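PDB 6BFI: VIN1 from Oscarella pearsei, which binds actin filaments and may play a role in cell-cell adhesion, as a sponge member of the vinculin/alpha-catenin family. Local coordinates for residues Q742-L756 against A813-I827. Residues are numbered along the deposited sequence; the frame is centred on the assembly and turned at random.
Sequences QIANACMDKRAKTNL and ASEAACIRLRPDSPI
Among the last helices of this largely helical vinculin homolog, the turn joining helix 718-745 to helix 750-760 meets the end of helix 786-817 and the extended chain beyond it, with Cys747 and Leu821 paired in a single beta bridge. Two backbone hydrogen bonds define it: Met748 N to Arg820 O at 3.0 Å, nearly straight at 169°, and Arg822 N to Ala746 O at 3.2 Å. Further along, helices 750-756 and 813-817 run nearly antiparallel (155°), their axes 8.9 Å apart. Ala752, Ala813 and Ala817 are consistent with this spacing; Leu756 CD1 packs on Ala813 CB at 3.9 Å. A water donates to both Ala752 O and Ala813 O, linking the two backbones. Ile743 CG2, anti to the backbone N (CG1 at chi1 -71°), reaches Ala817 CB and Cys818 SG, while its CG1 branch meets Ile827 CG2 at 3.7 Å. Ile827 CD1 continues to Ala746 CB, also 3.7 Å away. Replacing Ile827 with an alanine would probably open a gap where its CG2 and CD1 lie, costing Ile743 CG1 and Ala746 CB the apolar partner on that side. Met748 SD packs 3.6 Å from Arg822 CG, the two side chains crossing at about a right angle, although Arg822 is poorly ordered. Arg820 instead reaches out to Asn616 O, and Asp749 to Asn551. Directional backbone bonds thus fix the linker against the extended chain after helix 786-817, while apolar contacts close the flanks.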
ATOM      1  N   GLN A 742     -10.275 -13.024 -12.842  1.00 93.54           N
ATOM      2  CA  GLN A 742     -11.409 -13.908 -12.589  1.00 93.59           C
ATOM      3  C   GLN A 742     -11.414 -14.409 -11.151  1.00 91.48           C
ATOM      4  O   GLN A 742     -12.485 -14.638 -10.576  1.00 93.49           O
ATOM      5  CB  GLN A 742     -11.389 -15.092 -13.555  1.00 95.83           C
ATOM      6  CG  GLN A 742     -11.530 -14.715 -15.018  1.00 97.76           C
ATOM      7  CD  GLN A 742     -11.472 -15.923 -15.933  1.00100.59           C
ATOM      8  OE1 GLN A 742     -11.579 -17.064 -15.481  1.00102.70           O
ATOM      9  NE2 GLN A 742     -11.297 -15.679 -17.227  1.00100.92           N
ATOM     10  N   ILE A 743     -10.233 -14.593 -10.557  1.00 86.14           N
ATOM     11  CA  ILE A 743     -10.163 -15.001  -9.158  1.00 81.10           C
ATOM     12  C   ILE A 743     -10.578 -13.854  -8.245  1.00 83.25           C
ATOM     13  O   ILE A 743     -11.323 -14.051  -7.277  1.00 87.68           O
ATOM     14  CB  ILE A 743      -8.749 -15.511  -8.829  1.00 73.54           C
ATOM     15  CG1 ILE A 743      -8.508 -16.856  -9.517  1.00 75.86           C
ATOM     16  CG2 ILE A 743      -8.546 -15.621  -7.324  1.00 70.22           C
ATOM     17  CD1 ILE A 743      -7.075 -17.086  -9.915  1.00 73.74           C
ATOM     18  N   ALA A 744     -10.111 -12.638  -8.539  1.00 82.43           N
ATOM     19  CA  ALA A 744     -10.474 -11.490  -7.716  1.00 81.35           C
ATOM     20  C   ALA A 744     -11.963 -11.187  -7.797  1.00 87.88           C
ATOM     21  O   ALA A 744     -12.556 -10.725  -6.816  1.00 93.96           O
ATOM     22  CB  ALA A 744      -9.659 -10.265  -8.133  1.00 76.69           C
ATOM     23  N   ASN A 745     -12.588 -11.445  -8.948  1.00 87.88           N
ATOM     24  CA  ASN A 745     -13.999 -11.106  -9.110  1.00 91.87           C
ATOM     25  C   ASN A 745     -14.887 -11.983  -8.235  1.00 93.19           C
ATOM     26  O   ASN A 745     -15.844 -11.492  -7.625  1.00 94.81           O
ATOM     27  CB  ASN A 745     -14.399 -11.229 -10.579  1.00 99.79           C
ATOM     28  CG  ASN A 745     -15.755 -10.613 -10.867  1.00107.41           C
ATOM     29  OD1 ASN A 745     -16.784 -11.281 -10.782  1.00112.50           O
ATOM     30  ND2 ASN A 745     -15.759  -9.330 -11.211  1.00107.92           N
ATOM     31  N   ALA A 746     -14.588 -13.278  -8.158  1.00 91.35           N
ATOM     32  CA  ALA A 746     -15.389 -14.215  -7.382  1.00 92.62           C
ATOM     33  C   ALA A 746     -15.005 -14.251  -5.907  1.00 87.36           C
ATOM     34  O   ALA A 746     -15.493 -15.118  -5.173  1.00 88.52           O
ATOM     35  CB  ALA A 746     -15.280 -15.620  -7.980  1.00 94.19           C
ATOM     36  N   CYS A 747     -14.148 -13.337  -5.462  1.00 83.51           N
ATOM     37  CA  CYS A 747     -13.734 -13.272  -4.068  1.00 81.81           C
ATOM     38  C   CYS A 747     -14.682 -12.377  -3.282  1.00 83.31           C
ATOM     39  O   CYS A 747     -15.050 -11.290  -3.736  1.00 84.93           O
ATOM     40  CB  CYS A 747     -12.303 -12.744  -3.958  1.00 79.95           C
ATOM     41  SG  CYS A 747     -11.681 -12.594  -2.268  1.00 83.14           S
ATOM     42  N   MET A 748     -15.083 -12.848  -2.102  1.00 82.69           N
ATOM     43  CA  MET A 748     -16.015 -12.126  -1.246  1.00 83.26           C
ATOM     44  C   MET A 748     -15.321 -11.426  -0.085  1.00 82.75           C
ATOM     45  O   MET A 748     -15.993 -10.982   0.851  1.00 87.23           O
ATOM     46  CB  MET A 748     -17.090 -13.078  -0.722  1.00 86.74           C
ATOM     47  CG  MET A 748     -17.478 -14.168  -1.706  1.00 91.62           C
ATOM     48  SD  MET A 748     -18.984 -15.038  -1.230  1.00101.29           S
ATOM     49  CE  MET A 748     -20.223 -13.827  -1.680  1.00102.24           C
ATOM     50  N   ASP A 749     -13.997 -11.323  -0.123  1.00 81.04           N
ATOM     51  CA  ASP A 749     -13.212 -10.654   0.912  1.00 80.25           C
ATOM     52  C   ASP A 749     -12.568  -9.434   0.261  1.00 82.35           C
ATOM     53  O   ASP A 749     -11.566  -9.557  -0.448  1.00 82.74           O
ATOM     54  CB  ASP A 749     -12.171 -11.602   1.500  1.00 78.08           C
ATOM     55  CG  ASP A 749     -11.586 -11.093   2.804  1.00 78.65           C
ATOM     56  OD1 ASP A 749     -11.681  -9.876   3.070  1.00 81.89           O
ATOM     57  OD2 ASP A 749     -11.029 -11.914   3.562  1.00 76.42           O
ATOM     58  N   LYS A 750     -13.144  -8.254   0.513  1.00 85.39           N
ATOM     59  CA  LYS A 750     -12.695  -7.049  -0.179  1.00 85.31           C
ATOM     60  C   LYS A 750     -11.258  -6.693   0.179  1.00 84.92           C
ATOM     61  O   LYS A 750     -10.571  -6.025  -0.602  1.00 81.90           O
ATOM     62  CB  LYS A 750     -13.631  -5.880   0.132  1.00 86.82           C
ATOM     63  CG  LYS A 750     -15.025  -6.032  -0.448  1.00 90.48           C
ATOM     64  CD  LYS A 750     -15.903  -4.833  -0.112  1.00 92.13           C
ATOM     65  CE  LYS A 750     -17.309  -4.997  -0.668  1.00 94.63           C
ATOM     66  NZ  LYS A 750     -18.209  -3.875  -0.281  1.00 95.67           N
ATOM     67  N   ARG A 751     -10.787  -7.120   1.352  1.00 85.72           N
ATOM     68  CA  ARG A 751      -9.392  -6.890   1.718  1.00 82.82           C
ATOM     69  C   ARG A 751      -8.452  -7.649   0.787  1.00 79.67           C
ATOM     70  O   ARG A 751      -7.555  -7.056   0.174  1.00 79.01           O
ATOM     71  CB  ARG A 751      -9.168  -7.288   3.178  1.00 82.28           C
ATOM     72  CG  ARG A 751      -9.236  -6.119   4.152  1.00 83.73           C
ATOM     73  CD  ARG A 751     -10.044  -6.455   5.398  1.00 90.40           C
ATOM     74  NE  ARG A 751      -9.505  -7.599   6.131  1.00 93.93           N
ATOM     75  CZ  ARG A 751     -10.096  -8.153   7.185  1.00 98.90           C
ATOM     76  NH1 ARG A 751     -11.248  -7.669   7.630  1.00101.19           N
ATOM     77  NH2 ARG A 751      -9.539  -9.191   7.796  1.00 99.71           N
ATOM     78  N   ALA A 752      -8.653  -8.962   0.658  1.00 79.26           N
ATOM     79  CA  ALA A 752      -7.820  -9.757  -0.238  1.00 77.06           C
ATOM     80  C   ALA A 752      -8.095  -9.416  -1.698  1.00 77.82           C
ATOM     81  O   ALA A 752      -7.178  -9.423  -2.527  1.00 77.62           O
ATOM     82  CB  ALA A 752      -8.050 -11.245   0.021  1.00 76.87           C
ATOM     83  N   LYS A 753      -9.358  -9.125  -2.025  1.00 78.32           N
ATOM     84  CA  LYS A 753      -9.715  -8.672  -3.367  1.00 79.22           C
ATOM     85  C   LYS A 753      -8.885  -7.458  -3.771  1.00 76.28           C
ATOM     86  O   LYS A 753      -8.219  -7.455  -4.815  1.00 76.59           O
ATOM     87  CB  LYS A 753     -11.210  -8.345  -3.402  1.00 82.42           C
ATOM     88  CG  LYS A 753     -11.860  -8.320  -4.772  1.00 85.32           C
ATOM     89  CD  LYS A 753     -13.286  -7.791  -4.655  1.00 89.33           C
ATOM     90  CE  LYS A 753     -14.120  -8.101  -5.887  1.00 92.81           C
ATOM     91  NZ  LYS A 753     -14.507  -9.538  -5.954  1.00 95.40           N
ATOM     92  N   THR A 754      -8.910  -6.416  -2.936  1.00 77.16           N
ATOM     93  CA  THR A 754      -8.090  -5.233  -3.173  1.00 76.64           C
ATOM     94  C   THR A 754      -6.610  -5.589  -3.225  1.00 74.70           C
ATOM     95  O   THR A 754      -5.870  -5.071  -4.068  1.00 75.18           O
ATOM     96  CB  THR A 754      -8.357  -4.190  -2.086  1.00 77.40           C
ATOM     97  OG1 THR A 754      -9.679  -3.659  -2.242  1.00 80.34           O
ATOM     98  CG2 THR A 754      -7.347  -3.055  -2.162  1.00 77.15           C
ATOM     99  N   ASN A 755      -6.164  -6.479  -2.333  1.00 73.70           N
ATOM    100  CA  ASN A 755      -4.758  -6.873  -2.320  1.00 70.40           C
ATOM    101  C   ASN A 755      -4.326  -7.438  -3.668  1.00 70.48           C
ATOM    102  O   ASN A 755      -3.220  -7.152  -4.144  1.00 71.15           O
ATOM    103  CB  ASN A 755      -4.512  -7.892  -1.207  1.00 73.01           C
ATOM    104  CG  ASN A 755      -3.054  -8.296  -1.098  1.00 75.14           C
ATOM    105  OD1 ASN A 755      -2.157  -7.504  -1.377  1.00 74.01           O
ATOM    106  ND2 ASN A 755      -2.813  -9.538  -0.691  1.00 77.88           N
ATOM    107  N   LEU A 756      -5.188  -8.234  -4.305  1.00 67.26           N
ATOM    108  CA  LEU A 756      -4.837  -8.822  -5.594  1.00 65.78           C
ATOM    109  C   LEU A 756      -4.964  -7.812  -6.731  1.00 67.94           C
ATOM    110  O   LEU A 756      -4.139  -7.806  -7.656  1.00 68.12           O
ATOM    111  CB  LEU A 756      -5.715 -10.046  -5.865  1.00 64.05           C
ATOM    112  CG  LEU A 756      -5.493 -10.783  -7.187  1.00 62.89           C
ATOM    113  CD1 LEU A 756      -4.060 -11.290  -7.297  1.00 60.75           C
ATOM    114  CD2 LEU A 756      -6.483 -11.929  -7.330  1.00 64.24           C
ATOM    115  N   ALA A 813      -1.108 -13.549  -3.335  1.00 57.30           N
ATOM    116  CA  ALA A 813      -2.375 -12.840  -3.192  1.00 59.10           C
ATOM    117  C   ALA A 813      -3.534 -13.624  -3.793  1.00 61.66           C
ATOM    118  O   ALA A 813      -4.671 -13.502  -3.325  1.00 64.61           O
ATOM    119  CB  ALA A 813      -2.281 -11.456  -3.836  1.00 58.75           C
ATOM    120  N   SER A 814      -3.270 -14.425  -4.828  1.00 62.25           N
ATOM    121  CA  SER A 814      -4.320 -15.259  -5.403  1.00 64.77           C
ATOM    122  C   SER A 814      -4.673 -16.409  -4.471  1.00 68.07           C
ATOM    123  O   SER A 814      -5.855 -16.729  -4.284  1.00 66.60           O
ATOM    124  CB  SER A 814      -3.882 -15.787  -6.768  1.00 66.26           C
ATOM    125  OG  SER A 814      -3.557 -14.726  -7.649  1.00 65.69           O
ATOM    126  N   GLU A 815      -3.656 -17.043  -3.877  1.00 71.69           N
ATOM    127  CA  GLU A 815      -3.920 -18.063  -2.869  1.00 75.32           C
ATOM    128  C   GLU A 815      -4.725 -17.486  -1.710  1.00 73.96           C
ATOM    129  O   GLU A 815      -5.603 -18.157  -1.157  1.00 75.63           O
ATOM    130  CB  GLU A 815      -2.605 -18.664  -2.373  1.00 79.46           C
ATOM    131  CG  GLU A 815      -2.761 -19.904  -1.499  1.00 86.98           C
ATOM    132  CD  GLU A 815      -2.950 -19.576  -0.029  1.00 91.19           C
ATOM    133  OE1 GLU A 815      -2.721 -18.410   0.357  1.00 90.01           O
ATOM    134  OE2 GLU A 815      -3.327 -20.486   0.740  1.00 95.15           O
ATOM    135  N   ALA A 816      -4.444 -16.234  -1.336  1.00 70.13           N
ATOM    136  CA  ALA A 816      -5.213 -15.595  -0.273  1.00 67.53           C
ATOM    137  C   ALA A 816      -6.633 -15.283  -0.726  1.00 72.03           C
ATOM    138  O   ALA A 816      -7.576 -15.357   0.072  1.00 77.66           O
ATOM    139  CB  ALA A 816      -4.508 -14.323   0.196  1.00 65.16           C
ATOM    140  N   ALA A 817      -6.811 -14.936  -2.001  1.00 70.76           N
ATOM    141  CA  ALA A 817      -8.142 -14.626  -2.506  1.00 73.39           C
ATOM    142  C   ALA A 817      -9.002 -15.870  -2.671  1.00 80.27           C
ATOM    143  O   ALA A 817     -10.234 -15.762  -2.662  1.00 85.34           O
ATOM    144  CB  ALA A 817      -8.041 -13.881  -3.837  1.00 68.02           C
ATOM    145  N   CYS A 818      -8.390 -17.046  -2.820  1.00 81.69           N
ATOM    146  CA  CYS A 818      -9.134 -18.290  -2.976  1.00 85.03           C
ATOM    147  C   CYS A 818      -9.631 -18.863  -1.651  1.00 87.45           C
ATOM    148  O   CYS A 818     -10.016 -20.039  -1.609  1.00 91.13           O
ATOM    149  CB  CYS A 818      -8.277 -19.331  -3.702  1.00 88.13           C
ATOM    150  SG  CYS A 818      -7.960 -18.964  -5.448  1.00 87.54           S
ATOM    151  N   ILE A 819      -9.642 -18.077  -0.578  1.00 84.17           N
ATOM    152  CA  ILE A 819     -10.079 -18.576   0.723  1.00 84.76           C
ATOM    153  C   ILE A 819     -11.584 -18.422   0.906  1.00 90.10           C
ATOM    154  O   ILE A 819     -12.247 -19.325   1.422  1.00 93.69           O
ATOM    155  CB  ILE A 819      -9.297 -17.866   1.846  1.00 79.09           C
ATOM    156  CG1 ILE A 819      -7.801 -18.155   1.712  1.00 77.77           C
ATOM    157  CG2 ILE A 819      -9.802 -18.305   3.211  1.00 79.17           C
ATOM    158  CD1 ILE A 819      -6.931 -17.312   2.620  1.00 76.87           C
ATOM    159  N   ARG A 820     -12.149 -17.289   0.492  1.00 90.05           N
ATOM    160  CA  ARG A 820     -13.582 -17.020   0.607  1.00 93.33           C
ATOM    161  C   ARG A 820     -14.138 -16.776  -0.792  1.00 95.72           C
ATOM    162  O   ARG A 820     -14.403 -15.637  -1.184  1.00 89.54           O
ATOM    163  CB  ARG A 820     -13.852 -15.831   1.537  1.00 89.70           C
ATOM    164  CG  ARG A 820     -13.606 -16.119   3.009  1.00 85.96           C
ATOM    165  CD  ARG A 820     -14.084 -14.966   3.876  1.00 81.05           C
ATOM    166  NE  ARG A 820     -13.909 -15.240   5.300  1.00 77.81           N
ATOM    167  CZ  ARG A 820     -14.802 -15.875   6.053  1.00 78.70           C
ATOM    168  NH1 ARG A 820     -15.937 -16.307   5.520  1.00 78.31           N
ATOM    169  NH2 ARG A 820     -14.558 -16.079   7.340  1.00 81.08           N
ATOM    170  N   LEU A 821     -14.319 -17.857  -1.543  1.00106.95           N
ATOM    171  CA  LEU A 821     -14.894 -17.798  -2.877  1.00114.69           C
ATOM    172  C   LEU A 821     -16.386 -18.095  -2.824  1.00125.70           C
ATOM    173  O   LEU A 821     -16.874 -18.771  -1.913  1.00129.57           O
ATOM    174  CB  LEU A 821     -14.207 -18.790  -3.817  1.00114.45           C
ATOM    175  CG  LEU A 821     -12.754 -18.505  -4.197  1.00110.66           C
ATOM    176  CD1 LEU A 821     -12.221 -19.601  -5.107  1.00112.04           C
ATOM    177  CD2 LEU A 821     -12.635 -17.144  -4.863  1.00107.17           C
ATOM    178  N   ARG A 822     -17.107 -17.581  -3.813  1.00136.04           N
ATOM    179  CA  ARG A 822     -18.518 -17.899  -3.942  1.00146.49           C
ATOM    180  C   ARG A 822     -18.686 -19.387  -4.240  1.00149.19           C
ATOM    181  O   ARG A 822     -17.897 -19.964  -4.994  1.00153.18           O
ATOM    182  CB  ARG A 822     -19.151 -17.060  -5.051  1.00152.63           C
ATOM    183  CG  ARG A 822     -19.089 -15.564  -4.790  1.00157.25           C
ATOM    184  CD  ARG A 822     -18.804 -14.779  -6.060  1.00160.25           C
ATOM    185  NE  ARG A 822     -19.880 -14.895  -7.040  1.00168.62           N
ATOM    186  CZ  ARG A 822     -19.867 -14.307  -8.232  1.00171.21           C
ATOM    187  NH1 ARG A 822     -18.831 -13.562  -8.596  1.00167.85           N
ATOM    188  NH2 ARG A 822     -20.889 -14.465  -9.064  1.00175.84           N
ATOM    189  N   PRO A 823     -19.698 -20.038  -3.660  1.00147.12           N
ATOM    190  CA  PRO A 823     -19.826 -21.495  -3.820  1.00153.34           C
ATOM    191  C   PRO A 823     -20.194 -21.939  -5.226  1.00162.30           C
ATOM    192  O   PRO A 823     -20.093 -23.140  -5.517  1.00164.00           O
ATOM    193  CB  PRO A 823     -20.931 -21.858  -2.820  1.00150.52           C
ATOM    194  CG  PRO A 823     -21.754 -20.615  -2.720  1.00146.88           C
ATOM    195  CD  PRO A 823     -20.784 -19.472  -2.841  1.00143.64           C
ATOM    196  N   ASP A 824     -20.605 -21.025  -6.104  1.00168.68           N
ATOM    197  CA  ASP A 824     -21.078 -21.381  -7.436  1.00175.36           C
ATOM    198  C   ASP A 824     -20.086 -21.087  -8.550  1.00168.99           C
ATOM    199  O   ASP A 824     -20.130 -21.756  -9.584  1.00172.07           O
ATOM    200  CB  ASP A 824     -22.390 -20.651  -7.745  1.00182.96           C
ATOM    201  CG  ASP A 824     -22.225 -19.141  -7.771  1.00183.59           C
ATOM    202  OD1 ASP A 824     -21.353 -18.625  -7.038  1.00180.84           O
ATOM    203  OD2 ASP A 824     -22.962 -18.472  -8.525  1.00186.02           O
ATOM    204  N   SER A 825     -19.204 -20.105  -8.371  1.00158.07           N
ATOM    205  CA  SER A 825     -18.296 -19.715  -9.438  1.00148.65           C
ATOM    206  C   SER A 825     -17.369 -20.873  -9.800  1.00139.80           C
ATOM    207  O   SER A 825     -17.015 -21.686  -8.940  1.00141.24           O
ATOM    208  CB  SER A 825     -17.477 -18.494  -9.022  1.00145.75           C
ATOM    209  OG  SER A 825     -18.286 -17.332  -8.955  1.00147.78           O
ATOM    210  N   PRO A 826     -16.969 -20.980 -11.072  1.00127.98           N
ATOM    211  CA  PRO A 826     -16.048 -22.064 -11.452  1.00125.24           C
ATOM    212  C   PRO A 826     -14.709 -21.978 -10.742  1.00117.10           C
ATOM    213  O   PRO A 826     -14.019 -23.001 -10.604  1.00118.57           O
ATOM    214  CB  PRO A 826     -15.899 -21.883 -12.970  1.00126.23           C
ATOM    215  CG  PRO A 826     -16.260 -20.454 -13.222  1.00124.49           C
ATOM    216  CD  PRO A 826     -17.317 -20.119 -12.213  1.00126.55           C
ATOM    217  N   ILE A 827     -14.335 -20.785 -10.275  1.00109.93           N
ATOM    218  CA  ILE A 827     -13.042 -20.516  -9.652  1.00103.81           C
ATOM    219  C   ILE A 827     -12.964 -21.349  -8.380  1.00106.08           C
ATOM    220  O   ILE A 827     -11.880 -21.687  -7.893  1.00105.35           O
ATOM    221  CB  ILE A 827     -12.857 -19.013  -9.350  1.00 98.56           C
ATOM    222  CG1 ILE A 827     -12.945 -18.176 -10.625  1.00 97.99           C
ATOM    223  CG2 ILE A 827     -11.512 -18.762  -8.690  1.00 92.92           C
ATOM    224  CD1 ILE A 827     -14.314 -17.605 -10.906  1.00100.31           C
TER
HETATM  225  O   HOH W   1      -5.373 -11.453  -1.782  1.00 56.12           O